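Side-chain contact in serpin (PDB 5HGC), which binds cortisol and may inhibit serine proteases: residues R148-H151 against G152-N156. Sequence-based numbering, arbitrary orientation.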
loop_
_atom_site.group_PDB
_atom_site.type_symbol
_atom_site.label_atom_id
_atom_site.label_comp_id
_atom_site.label_asym_id
_atom_site.label_seq_id
_atom_site.Cartn_x
_atom_site.Cartn_y
_atom_site.Cartn_z
ATOM N N ARG A 148 -2.701 14.739 13.091
ATOM C CA ARG A 148 -2.150 16.026 12.748
ATOM C C ARG A 148 -1.275 15.877 11.503
ATOM O O ARG A 148 -1.276 16.735 10.609
ATOM C CB ARG A 148 -1.372 16.604 13.937
ATOM C CG ARG A 148 -0.993 18.038 13.718
ATOM C CD ARG A 148 -0.794 18.811 15.000
ATOM N NE ARG A 148 -0.536 20.211 14.643
ATOM C CZ ARG A 148 -0.285 21.219 15.486
ATOM N NH1 ARG A 148 -0.243 21.066 16.824
ATOM N NH2 ARG A 148 -0.069 22.419 14.962
ATOM N N LYS A 149 -0.563 14.757 11.458
ATOM C CA LYS A 149 0.405 14.420 10.421
ATOM C C LYS A 149 -0.354 14.237 9.082
ATOM O O LYS A 149 0.177 14.544 8.024
ATOM C CB LYS A 149 1.157 13.146 10.883
ATOM C CG LYS A 149 2.639 12.973 10.568
ATOM C CD LYS A 149 3.461 14.247 10.490
ATOM C CE LYS A 149 4.950 13.950 10.361
ATOM N NZ LYS A 149 5.574 13.445 9.089
ATOM N N THR A 150 -1.618 13.810 9.140
ATOM C CA THR A 150 -2.358 13.443 7.931
ATOM C C THR A 150 -3.404 14.483 7.600
ATOM O O THR A 150 -4.339 14.209 6.857
ATOM C CB THR A 150 -3.004 12.015 7.975
ATOM O OG1 THR A 150 -4.023 11.950 8.966
ATOM C CG2 THR A 150 -1.970 10.918 8.237
ATOM N N HIS A 151 -3.224 15.686 8.138
ATOM C CA HIS A 151 -4.187 16.801 7.974
ATOM C C HIS A 151 -5.629 16.351 8.176
ATOM O O HIS A 151 -6.516 16.788 7.474
ATOM C CB HIS A 151 -3.962 17.564 6.654
ATOM C CG HIS A 151 -2.623 18.235 6.586
ATOM N ND1 HIS A 151 -2.038 18.614 5.404
ATOM C CD2 HIS A 151 -1.732 18.557 7.558
ATOM C CE1 HIS A 151 -0.856 19.160 5.650
ATOM N NE2 HIS A 151 -0.647 19.139 6.950
ATOM N N GLY A 152 -5.831 15.444 9.127
ATOM C CA GLY A 152 -7.141 15.061 9.509
ATOM C C GLY A 152 -7.577 13.786 8.877
ATOM O O GLY A 152 -8.471 13.159 9.395
ATOM N N LYS A 153 -6.910 13.344 7.814
ATOM C CA LYS A 153 -7.372 12.180 7.001
ATOM C C LYS A 153 -7.339 10.819 7.654
ATOM O O LYS A 153 -8.052 9.929 7.220
ATOM C CB LYS A 153 -6.643 12.119 5.662
ATOM C CG LYS A 153 -6.779 13.397 4.833
ATOM C CD LYS A 153 -8.224 13.693 4.385
ATOM C CE LYS A 153 -8.255 14.953 3.518
ATOM N NZ LYS A 153 -9.596 15.216 2.935
ATOM N N ILE A 154 -6.486 10.642 8.657
ATOM C CA ILE A 154 -6.396 9.380 9.375
ATOM C C ILE A 154 -6.352 9.732 10.850
ATOM O O ILE A 154 -5.511 10.539 11.266
ATOM C CB ILE A 154 -5.121 8.580 9.059
ATOM C CG1 ILE A 154 -5.044 8.195 7.592
ATOM C CG2 ILE A 154 -5.086 7.299 9.893
ATOM C CD1 ILE A 154 -3.793 7.386 7.220
ATOM N N THR A 155 -7.252 9.124 11.622
ATOM C CA THR A 155 -7.302 9.297 13.081
ATOM C C THR A 155 -7.286 7.872 13.677
ATOM O O THR A 155 -7.387 6.869 12.946
ATOM C CB THR A 155 -8.602 10.034 13.483
ATOM O OG1 THR A 155 -9.696 9.286 12.971
ATOM C CG2 THR A 155 -8.718 11.456 12.871
ATOM N N ASN A 156 -7.173 7.765 14.990
ATOM C CA ASN A 156 -7.362 6.448 15.668
ATOM C C ASN A 156 -6.539 5.297 15.148
ATOM O O ASN A 156 -7.082 4.189 15.002
ATOM C CB ASN A 156 -8.828 5.965 15.687
ATOM C CG ASN A 156 -9.774 6.941 16.362
ATOM O OD1 ASN A 156 -9.397 7.688 17.285
ATOM N ND2 ASN A 156 -11.029 6.934 15.909
#
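Thr150 carries this contact with both of its oxygens, and the chain doubles back over it to bring the amides of Lys153 and Ile154 within reach. Thr150 O accepts from Lys153 N at 2.9 Å in a nearly straight bond, 164° at the hydrogen. That bond closes a type I' beta turn from Thr150 to Lys153, with His151 and Gly152 at the corner, both at positive phi.

The hydroxyl does the second job. With chi1 at 66°, Thr150 OG1 sits between its own backbone N and carbonyl carbon, and there it accepts the N-H of Ile154 N at 2.8 Å, a more bent bond of 142°. The same OG1 is hydrogen-bonded to Ile146 O, one turn back in the helix, so a single buried hydroxyl links the last turn of the helix to the departing loop. The same turn closes the helix as a Schellman motif: His151 is its C-prime residue, Gly152 N pairs with Glu147 O, and His151 N makes a weak bond to Arg148 O.

Apolar contact is modest. Thr150 CG2 lies 4.0 Å from Ile154 CB and 4.1 Å from Ile154 CD1, the two side chains crossing at about a right angle. On the exposed side, Lys153 CB and CG each lie 3.3 Å from Thr150 O, while the rest of that side chain leads away.

This is the C-terminal end of helix 135-149 in the serpin fold, turning into the loop toward strand 167-176. Thr150 rests on Phe172 of that strand and Met100 of strand 100-106, whereas Ile154 touches Ile146 of the helix and Lys320 and Ser322 of strand 316-325.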